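Local coordinates for protein - conserved hypothetical (Bacillus anthracis, PDB 4LES) that is of unknown function, a conserved hypothetical protein rich in antiparallel beta strands, at residues K70-N75 with V90-K95; P81-T86 with F131-D136; D108-I113 with V180-K185. All blocks are in the same frame, centred on the assembly; numbering follows the deposited sequence.

Contact 1: K70-N75 with V90-K95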
loop_
_atom_site.group_PDB
_atom_site.type_symbol
_atom_site.label_atom_id
_atom_site.label_comp_id
_atom_site.label_asym_id
_atom_site.label_seq_id
_atom_site.Cartn_x
_atom_site.Cartn_y
_atom_site.Cartn_z
ATOM N N LYS A 70 10.302 10.352 0.060
ATOM C CA LYS A 70 11.053 9.763 -1.035
ATOM C C LYS A 70 10.126 8.801 -1.745
ATOM O O LYS A 70 9.501 7.920 -1.106
ATOM C CB LYS A 70 12.311 9.062 -0.535
ATOM C CG LYS A 70 13.154 8.527 -1.679
ATOM C CD LYS A 70 14.543 8.105 -1.240
ATOM C CE LYS A 70 15.279 7.495 -2.421
ATOM N NZ LYS A 70 16.491 6.767 -1.982
ATOM N N GLU A 71 10.018 8.964 -3.060
ATOM C CA GLU A 71 9.062 8.189 -3.841
ATOM C C GLU A 71 9.679 7.167 -4.799
ATOM O O GLU A 71 10.683 7.450 -5.435
ATOM C CB GLU A 71 8.171 9.151 -4.614
ATOM C CG GLU A 71 7.634 10.271 -3.742
ATOM C CD GLU A 71 6.695 11.195 -4.492
ATOM O OE1 GLU A 71 6.137 10.729 -5.530
ATOM O OE2 GLU A 71 6.503 12.375 -4.043
ATOM N N TYR A 72 9.038 5.988 -4.892
ATOM C CA TYR A 72 9.467 4.882 -5.774
ATOM C C TYR A 72 8.279 4.498 -6.682
ATOM O O TYR A 72 7.290 3.890 -6.217
ATOM C CB TYR A 72 9.895 3.692 -4.950
ATOM C CG TYR A 72 11.000 3.983 -4.004
ATOM C CD1 TYR A 72 10.736 4.496 -2.747
ATOM C CD2 TYR A 72 12.308 3.750 -4.350
ATOM C CE1 TYR A 72 11.743 4.786 -1.860
ATOM C CE2 TYR A 72 13.347 4.042 -3.468
ATOM C CZ TYR A 72 13.056 4.567 -2.228
ATOM O OH TYR A 72 14.073 4.862 -1.327
ATOM N N ALA A 73 8.332 4.919 -7.936
ATOM C CA ALA A 73 7.264 4.629 -8.900
ATOM C C ALA A 73 7.293 3.170 -9.301
ATOM O O ALA A 73 8.353 2.602 -9.462
ATOM C CB ALA A 73 7.387 5.509 -10.142
ATOM N N VAL A 74 6.128 2.544 -9.381
ATOM C CA VAL A 74 6.038 1.139 -9.834
ATOM C C VAL A 74 5.192 1.219 -11.071
ATOM O O VAL A 74 5.647 0.871 -12.144
ATOM C CB VAL A 74 5.414 0.193 -8.780
ATOM C CG1 VAL A 74 5.237 -1.222 -9.326
ATOM C CG2 VAL A 74 6.280 0.153 -7.544
ATOM N N ASN A 75 3.956 1.696 -10.937
ATOM C CA ASN A 75 3.069 1.851 -12.109
ATOM C C ASN A 75 2.951 0.616 -12.981
ATOM O O ASN A 75 3.064 0.694 -14.203
ATOM C CB ASN A 75 3.506 3.072 -12.932
ATOM C CG ASN A 75 3.382 4.365 -12.138
ATOM O OD1 ASN A 75 4.296 5.181 -12.089
ATOM N ND2 ASN A 75 2.263 4.513 -11.457
ATOM N N VAL A 90 5.405 3.457 -4.161
ATOM C CA VAL A 90 5.739 3.193 -2.776
ATOM C C VAL A 90 6.333 4.512 -2.301
ATOM O O VAL A 90 7.164 5.087 -2.998
ATOM C CB VAL A 90 6.764 2.068 -2.631
ATOM C CG1 VAL A 90 7.215 1.952 -1.192
ATOM C CG2 VAL A 90 6.186 0.750 -3.140
ATOM N N VAL A 91 5.899 4.998 -1.144
ATOM C CA VAL A 91 6.383 6.282 -0.620
ATOM C C VAL A 91 6.918 6.151 0.797
ATOM O O VAL A 91 6.273 5.573 1.650
ATOM C CB VAL A 91 5.242 7.303 -0.585
ATOM C CG1 VAL A 91 5.733 8.652 -0.059
ATOM C CG2 VAL A 91 4.675 7.469 -1.987
ATOM N N GLU A 92 8.101 6.700 1.022
ATOM C CA GLU A 92 8.747 6.706 2.321
ATOM C C GLU A 92 8.526 8.087 2.876
ATOM O O GLU A 92 8.944 9.080 2.259
ATOM C CB GLU A 92 10.252 6.433 2.149
ATOM C CG GLU A 92 11.066 6.512 3.421
ATOM C CD GLU A 92 12.553 6.273 3.186
ATOM O OE1 GLU A 92 13.010 6.290 2.024
ATOM O OE2 GLU A 92 13.271 6.074 4.185
ATOM N N ARG A 93 7.859 8.179 4.017
ATOM C CA ARG A 93 7.576 9.492 4.607
ATOM C C ARG A 93 7.587 9.572 6.119
ATOM O O ARG A 93 7.509 8.575 6.809
ATOM C CB ARG A 93 6.260 10.055 4.055
ATOM C CG ARG A 93 5.067 9.134 4.118
ATOM C CD ARG A 93 4.003 9.558 3.112
ATOM N NE ARG A 93 3.208 10.673 3.581
ATOM C CZ ARG A 93 2.533 11.520 2.808
ATOM N NH1 ARG A 93 1.840 12.492 3.374
ATOM N NH2 ARG A 93 2.562 11.437 1.489
ATOM N N ASP A 94 7.692 10.805 6.596
ATOM C CA ASP A 94 7.758 11.149 8.035
ATOM C C ASP A 94 6.409 11.231 8.756
ATOM O O ASP A 94 6.372 11.287 9.972
ATOM C CB ASP A 94 8.444 12.512 8.189
ATOM C CG ASP A 94 7.695 13.644 7.443
ATOM O OD1 ASP A 94 6.954 13.368 6.461
ATOM O OD2 ASP A 94 7.861 14.820 7.825
ATOM N N LYS A 95 5.306 11.275 8.018
ATOM C CA LYS A 95 3.995 11.375 8.646
ATOM C C LYS A 95 2.846 11.129 7.669
ATOM O O LYS A 95 3.037 11.127 6.437
ATOM C CB LYS A 95 3.813 12.762 9.278
ATOM C CG LYS A 95 3.805 13.884 8.256
ATOM C CD LYS A 95 3.589 15.259 8.870
ATOM C CE LYS A 95 3.550 16.300 7.758
ATOM N NZ LYS A 95 3.296 17.674 8.257
HETATM O O HOH W 1 15.491 5.413 0.822
#

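Contact 2: P81-T86 with F131-D136. With EOH (ethanol), chain D.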
loop_
_atom_site.group_PDB
_atom_site.type_symbol
_atom_site.label_atom_id
_atom_site.label_comp_id
_atom_site.label_asym_id
_atom_site.label_seq_id
_atom_site.Cartn_x
_atom_site.Cartn_y
_atom_site.Cartn_z
ATOM N N PRO A 81 -6.481 -14.243 -11.289
ATOM C CA PRO A 81 -7.702 -14.779 -11.895
ATOM C C PRO A 81 -8.939 -13.890 -11.777
ATOM O O PRO A 81 -9.665 -13.726 -12.749
ATOM C CB PRO A 81 -7.914 -16.102 -11.141
ATOM C CG PRO A 81 -6.548 -16.488 -10.646
ATOM C CD PRO A 81 -5.858 -15.192 -10.340
ATOM N N LYS A 82 -9.173 -13.301 -10.615
ATOM C CA LYS A 82 -10.390 -12.497 -10.427
ATOM C C LYS A 82 -10.190 -10.993 -10.501
ATOM O O LYS A 82 -11.126 -10.261 -10.829
ATOM C CB LYS A 82 -11.012 -12.842 -9.071
ATOM C CG LYS A 82 -11.478 -14.278 -8.939
ATOM C CD LYS A 82 -11.867 -14.575 -7.490
ATOM C CE LYS A 82 -12.556 -15.922 -7.352
ATOM N NZ LYS A 82 -12.956 -16.172 -5.942
ATOM N N PHE A 83 -8.958 -10.551 -10.236
ATOM C CA PHE A 83 -8.632 -9.146 -10.159
ATOM C C PHE A 83 -7.313 -8.751 -10.839
ATOM O O PHE A 83 -6.340 -9.493 -10.786
ATOM C CB PHE A 83 -8.453 -8.762 -8.664
ATOM C CG PHE A 83 -9.649 -9.074 -7.782
ATOM C CD1 PHE A 83 -10.657 -8.142 -7.595
ATOM C CD2 PHE A 83 -9.748 -10.288 -7.121
ATOM C CE1 PHE A 83 -11.755 -8.418 -6.788
ATOM C CE2 PHE A 83 -10.857 -10.585 -6.314
ATOM C CZ PHE A 83 -11.861 -9.651 -6.148
ATOM N N ASP A 84 -7.292 -7.556 -11.431
ATOM C CA ASP A 84 -6.049 -6.938 -11.932
ATOM C C ASP A 84 -5.673 -5.962 -10.846
ATOM O O ASP A 84 -6.455 -5.070 -10.526
ATOM C CB ASP A 84 -6.246 -6.183 -13.257
ATOM C CG ASP A 84 -6.235 -7.120 -14.468
ATOM O OD1 ASP A 84 -5.768 -8.274 -14.323
ATOM O OD2 ASP A 84 -6.706 -6.698 -15.549
ATOM N N VAL A 85 -4.493 -6.146 -10.271
ATOM C CA VAL A 85 -4.013 -5.320 -9.188
ATOM C C VAL A 85 -2.958 -4.353 -9.692
ATOM O O VAL A 85 -1.945 -4.769 -10.242
ATOM C CB VAL A 85 -3.401 -6.194 -8.076
ATOM C CG1 VAL A 85 -2.817 -5.321 -6.982
ATOM C CG2 VAL A 85 -4.448 -7.149 -7.513
ATOM N N THR A 86 -3.201 -3.062 -9.528
ATOM C CA THR A 86 -2.249 -2.049 -9.956
ATOM C C THR A 86 -1.497 -1.543 -8.752
ATOM O O THR A 86 -2.110 -1.226 -7.726
ATOM C CB THR A 86 -2.969 -0.872 -10.614
ATOM O OG1 THR A 86 -3.619 -1.336 -11.785
ATOM C CG2 THR A 86 -1.976 0.222 -11.012
ATOM N N PHE A 131 -11.596 -11.498 -1.213
ATOM C CA PHE A 131 -10.757 -12.205 -2.172
ATOM C C PHE A 131 -9.752 -11.301 -2.883
ATOM O O PHE A 131 -9.037 -11.771 -3.720
ATOM C CB PHE A 131 -11.596 -12.964 -3.180
ATOM C CG PHE A 131 -12.499 -14.017 -2.556
ATOM C CD1 PHE A 131 -12.018 -14.888 -1.576
ATOM C CD2 PHE A 131 -13.786 -14.185 -3.004
ATOM C CE1 PHE A 131 -12.826 -15.878 -1.023
ATOM C CE2 PHE A 131 -14.606 -15.189 -2.469
ATOM C CZ PHE A 131 -14.123 -16.030 -1.470
ATOM N N LEU A 132 -9.693 -10.007 -2.570
ATOM C CA LEU A 132 -8.662 -9.158 -3.202
ATOM C C LEU A 132 -7.282 -9.737 -2.939
ATOM O O LEU A 132 -6.994 -10.138 -1.831
ATOM C CB LEU A 132 -8.696 -7.732 -2.687
ATOM C CG LEU A 132 -9.578 -6.753 -3.443
ATOM C CD1 LEU A 132 -9.578 -5.412 -2.713
ATOM C CD2 LEU A 132 -9.072 -6.563 -4.857
ATOM N N PRO A 133 -6.418 -9.790 -3.966
ATOM C CA PRO A 133 -5.115 -10.363 -3.714
ATOM C C PRO A 133 -4.288 -9.600 -2.694
ATOM O O PRO A 133 -4.390 -8.390 -2.585
ATOM C CB PRO A 133 -4.432 -10.288 -5.081
ATOM C CG PRO A 133 -5.546 -10.312 -6.067
ATOM C CD PRO A 133 -6.640 -9.530 -5.400
ATOM N N SER A 134 -3.442 -10.326 -1.980
ATOM C CA SER A 134 -2.522 -9.728 -1.040
ATOM C C SER A 134 -1.481 -8.851 -1.764
ATOM O O SER A 134 -1.027 -9.168 -2.877
ATOM C CB SER A 134 -1.764 -10.835 -0.316
ATOM O OG SER A 134 -1.025 -11.612 -1.255
ATOM N N VAL A 135 -1.124 -7.744 -1.135
ATOM C CA VAL A 135 -0.073 -6.860 -1.629
ATOM C C VAL A 135 0.768 -6.617 -0.392
ATOM O O VAL A 135 0.301 -5.991 0.545
ATOM C CB VAL A 135 -0.621 -5.521 -2.188
ATOM C CG1 VAL A 135 0.527 -4.611 -2.599
ATOM C CG2 VAL A 135 -1.562 -5.747 -3.372
ATOM N N ASP A 136 1.996 -7.131 -0.375
ATOM C CA ASP A 136 2.862 -6.986 0.787
ATOM C C ASP A 136 4.222 -6.386 0.493
ATOM O O ASP A 136 4.802 -6.619 -0.550
ATOM C CB ASP A 136 3.130 -8.334 1.397
ATOM C CG ASP A 136 1.877 -9.005 1.906
ATOM O OD1 ASP A 136 1.052 -8.359 2.582
ATOM O OD2 ASP A 136 1.740 -10.181 1.614
HETATM C C1 EOH D . -7.117 -3.350 -16.674
HETATM C C2 EOH D . -8.348 -4.096 -17.152
HETATM O O EOH D . -6.731 -3.801 -15.369
#

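Contact 3: D108-I113 with V180-K185. With EOH (ethanol), chain C.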
loop_
_atom_site.group_PDB
_atom_site.type_symbol
_atom_site.label_atom_id
_atom_site.label_comp_id
_atom_site.label_asym_id
_atom_site.label_seq_id
_atom_site.Cartn_x
_atom_site.Cartn_y
_atom_site.Cartn_z
ATOM N N ASP A 108 10.846 7.438 16.861
ATOM C CA ASP A 108 12.277 7.612 16.476
ATOM C C ASP A 108 12.920 6.479 15.667
ATOM O O ASP A 108 12.764 5.293 15.990
ATOM C CB ASP A 108 13.165 7.872 17.710
ATOM C CG ASP A 108 13.287 9.337 18.050
ATOM O OD1 ASP A 108 12.639 10.169 17.379
ATOM O OD2 ASP A 108 14.059 9.658 18.983
ATOM N N GLY A 109 13.660 6.875 14.627
ATOM C CA GLY A 109 14.374 5.948 13.744
ATOM C C GLY A 109 13.515 5.165 12.765
ATOM O O GLY A 109 14.035 4.332 12.023
ATOM N N HIS A 110 12.209 5.439 12.753
ATOM C CA HIS A 110 11.261 4.736 11.882
ATOM C C HIS A 110 10.556 5.678 10.905
ATOM O O HIS A 110 10.472 6.878 11.138
ATOM C CB HIS A 110 10.218 4.001 12.723
ATOM C CG HIS A 110 10.790 2.930 13.607
ATOM N ND1 HIS A 110 11.432 3.207 14.793
ATOM C CD2 HIS A 110 10.786 1.579 13.489
ATOM C CE1 HIS A 110 11.814 2.076 15.361
ATOM N NE2 HIS A 110 11.432 1.073 14.590
ATOM N N VAL A 111 10.070 5.116 9.798
ATOM C CA VAL A 111 9.345 5.876 8.772
ATOM C C VAL A 111 8.084 5.133 8.385
ATOM O O VAL A 111 7.953 3.954 8.659
ATOM C CB VAL A 111 10.179 6.095 7.468
ATOM C CG1 VAL A 111 11.301 7.071 7.696
ATOM C CG2 VAL A 111 10.730 4.786 6.933
ATOM N N PHE A 112 7.147 5.842 7.773
ATOM C CA PHE A 112 5.978 5.204 7.223
ATOM C C PHE A 112 6.337 4.818 5.801
ATOM O O PHE A 112 6.902 5.637 5.065
ATOM C CB PHE A 112 4.780 6.148 7.169
ATOM C CG PHE A 112 4.158 6.423 8.496
ATOM C CD1 PHE A 112 3.553 5.399 9.210
ATOM C CD2 PHE A 112 4.124 7.705 9.009
ATOM C CE1 PHE A 112 2.960 5.646 10.430
ATOM C CE2 PHE A 112 3.541 7.961 10.239
ATOM C CZ PHE A 112 2.957 6.932 10.948
ATOM N N ILE A 113 6.064 3.577 5.423
ATOM C CA ILE A 113 6.253 3.158 4.032
ATOM C C ILE A 113 4.850 2.927 3.540
ATOM O O ILE A 113 4.118 2.120 4.127
ATOM C CB ILE A 113 7.073 1.869 3.888
ATOM C CG1 ILE A 113 8.469 2.065 4.504
ATOM C CG2 ILE A 113 7.215 1.483 2.415
ATOM C CD1 ILE A 113 9.262 3.213 3.880
ATOM N N VAL A 180 -0.017 0.833 4.728
ATOM C CA VAL A 180 0.952 1.684 5.392
ATOM C C VAL A 180 1.695 0.891 6.454
ATOM O O VAL A 180 1.085 0.309 7.359
ATOM C CB VAL A 180 0.292 2.938 6.009
ATOM C CG1 VAL A 180 1.329 3.826 6.677
ATOM C CG2 VAL A 180 -0.457 3.711 4.932
ATOM N N TYR A 181 3.019 0.876 6.338
ATOM C CA TYR A 181 3.873 0.160 7.276
ATOM C C TYR A 181 4.776 1.106 8.048
ATOM O O TYR A 181 5.090 2.206 7.592
ATOM C CB TYR A 181 4.734 -0.853 6.520
ATOM C CG TYR A 181 3.964 -1.708 5.539
ATOM C CD1 TYR A 181 3.738 -1.270 4.235
ATOM C CD2 TYR A 181 3.439 -2.940 5.914
ATOM C CE1 TYR A 181 3.038 -2.051 3.320
ATOM C CE2 TYR A 181 2.734 -3.729 5.000
ATOM C CZ TYR A 181 2.529 -3.270 3.705
ATOM O OH TYR A 181 1.833 -4.043 2.792
ATOM N N VAL A 182 5.163 0.685 9.247
ATOM C CA VAL A 182 6.090 1.444 10.062
ATOM C C VAL A 182 7.382 0.634 10.021
ATOM O O VAL A 182 7.434 -0.472 10.530
ATOM C CB VAL A 182 5.570 1.652 11.498
ATOM C CG1 VAL A 182 6.647 2.271 12.380
ATOM C CG2 VAL A 182 4.334 2.542 11.477
ATOM N N ILE A 183 8.418 1.188 9.400
ATOM C CA ILE A 183 9.665 0.477 9.201
ATOM C C ILE A 183 10.856 1.239 9.750
ATOM O O ILE A 183 10.843 2.467 9.780
ATOM C CB ILE A 183 9.907 0.274 7.679
ATOM C CG1 ILE A 183 8.735 -0.459 7.039
ATOM C CG2 ILE A 183 11.188 -0.496 7.410
ATOM C CD1 ILE A 183 8.538 -1.869 7.565
ATOM N N ASN A 184 11.884 0.506 10.182
ATOM C CA ASN A 184 13.123 1.118 10.648
ATOM C C ASN A 184 13.748 1.812 9.455
ATOM O O ASN A 184 14.012 1.167 8.438
ATOM C CB ASN A 184 14.076 0.061 11.193
ATOM C CG ASN A 184 15.364 0.653 11.740
ATOM O OD1 ASN A 184 16.093 1.376 11.059
ATOM N ND2 ASN A 184 15.663 0.313 12.972
ATOM N N LYS A 185 14.000 3.115 9.579
ATOM C CA LYS A 185 14.519 3.890 8.457
ATOM C C LYS A 185 15.853 3.376 7.924
ATOM O O LYS A 185 16.013 3.178 6.710
ATOM C CB LYS A 185 14.628 5.357 8.819
ATOM C CG LYS A 185 14.972 6.211 7.623
ATOM C CD LYS A 185 14.807 7.675 7.935
ATOM C CE LYS A 185 15.012 8.511 6.689
ATOM N NZ LYS A 185 14.637 9.927 6.933
HETATM C C1 EOH C . 12.551 -2.695 14.898
HETATM C C2 EOH C . 12.911 -3.223 13.523
HETATM O O EOH C . 12.952 -1.323 15.036
#

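Contact 1: K70-N75 with V90-K95
The Tyr72 ring meets strand 83-96 with its edge. Val90 O lies in the ring plane, 3.6 Å from Tyr72 CD1, and water 1 lies in the same plane at the hydroxyl end. The two segments belong to a beta hairpin, in which strand 69-79 runs antiparallel to strand 83-96 at the outer side of a four-stranded sheet. Lys70 with Glu92 and Tyr72 with Val90 are hydrogen-bonded pairs. Glu71 with Val91 between them is a non-hydrogen-bonded pair. Glu92 N reaches Lys70 O at 2.8 Å in an almost straight bond.

Lys70, Tyr72, Val90 and Glu92 start out on one face of the sheet, though the end of Lys70 leads away. Glu92 is fully extended, with CG anti to the backbone N (chi1 176°). This sets OE1 beside Lys70 CB, at 3.8 Å. The carboxylate is turned 27° from the tyrosine ring. Water 1 bridges the two, 2.6 Å from Tyr72 OH and donating to Glu92 OE1 at 2.9 Å.

On the other face, Glu71 CG passes Val91 CG2 loosely at 4.4 Å. Its carboxylate forms a salt bridge with Arg89. The guanidinium of Arg93 makes a salt bridge with Glu158 and another with a bound phosphate, probably from the crystallisation liquor. At its edge, Arg93 NE gives a straight, in-plane bond to Lys95 O, 2.9 Å long at 179°.

Contact 2: P81-T86 with F131-D136
Phe83 is wedged against Leu132 and Pro133, and this is the tight part of the contact. Leu132 CD2 sits over one face of the Phe83 ring, displaced toward its rim. It is 3.5 Å from Phe83 CD1 and makes a CH-pi contact. Phe83 CD2 lies 3.6 Å from Pro133 CD, and Phe83 CE2 comes to 3.4 Å from Phe131 O. With CG beside its own backbone N (chi1 -56°), the ring of Phe83 is directed at all three residues. Val85 continues the apolar row. Its CG2 touches Pro133 CG at 3.6 Å, and its CG1 meets Val135 CG2 at 3.8 Å; the two valine side chains run antiparallel as they pass.

No hydrogen bond joins the segments. Strand 83-96 belongs to the four-stranded antiparallel sheet, whereas Val135 starts the edge strand 135-139 of a three-stranded one. The side chains thus fill the layer between two sheets, consistent with a beta sandwich.

The outer end of the contact is looser. The extended chain of Lys82 brings NZ over a face of the Phe131 ring, 4.1 Å from its centroid and 29° off the normal. This is a cation-pi contact with the exposed Phe131 ring. Asp84 points away from the packed layer. Its OD1 is hydrogen-bonded to His79, and its OD2 lies 2.9 Å from the O atom of an ethanol molecule, probably from the crystallisation liquor, which Asp77 also holds.

Contact 3: D108-I113 with V180-K185
Lys185 lies across Val111 at about a right angle. Its CB is 3.4 Å from Gly109 O. CG is 3.8 Å from Val111 CG1, and CD is nearer to the same methyl at 3.6 Å. CE still borders this methyl, and only then does the chain lead away. At its nearest atoms the side chain comes to about 3 Å from a bound triethylene glycol, probably from the crystallisation liquor. The backbone N of Lys185 donates to Gly109 O at 2.7 Å.

Strands 110-121 and 174-184 pair here as antiparallel neighbours. Val111 with Ile183 and Ile113 with Tyr181 are hydrogen-bonded pairs, joined by two backbone bonds each. Val111, Ile113, Tyr181 and Ile183 share one face of the sheet, where Ile113 CG1 meets Ile183 CG1 at 3.6 Å. On the other face Phe112 lies alongside Val182, with Phe112 CE1 3.6 Å from Val182 CG2.

At the start of strand 110-121, His110 and Asn184 are a non-hydrogen-bonded pair whose side chains diverge. His110 ND1 donates to Asp108 O, which lies in the imidazole plane. This bond helps to set the turn of the ring, though ND1 stands well above the Asp108 carbonyl plane. His110 NE2 is hydrogen-bonded at 2.9 Å to the O atom of an ethanol molecule, probably also from the liquor.

Asn184 is the N-cap of helix 185-190, which follows the strand directly in the chain, and its OD1 accepts from Lys187 N. Helix 149-158 packs on Phe112 and Val180 through Ala151. From the other face, Leu137 of strand 135-139 covers Ile113, Tyr181 and Ile183.

Overall arrangement
All three contacts reach the four-stranded sheet. Contacts 1 and 3 are neighbours, with centres about 12 Å apart. Strands 83-96 and 110-121 join them: Arg93 N lies 2.9 Å from Phe112 O, a probable hydrogen bond, and Val90 CG1 packs on Ile113 CG2 at 3.6 Å. Bound triethylene glycol, probably from the crystallisation liquor, lies near Glu92 of contact 1 and Lys185 of contact 3, whose side chains touch. Contact 2 is on the other side of the chain's centre, about 20 Å from contact 1 and 24 Å from contact 3 between centres. It shares strand 83-96 with contact 1. Tyr181 OH of contact 3 packs near Val135 O. No active site is known.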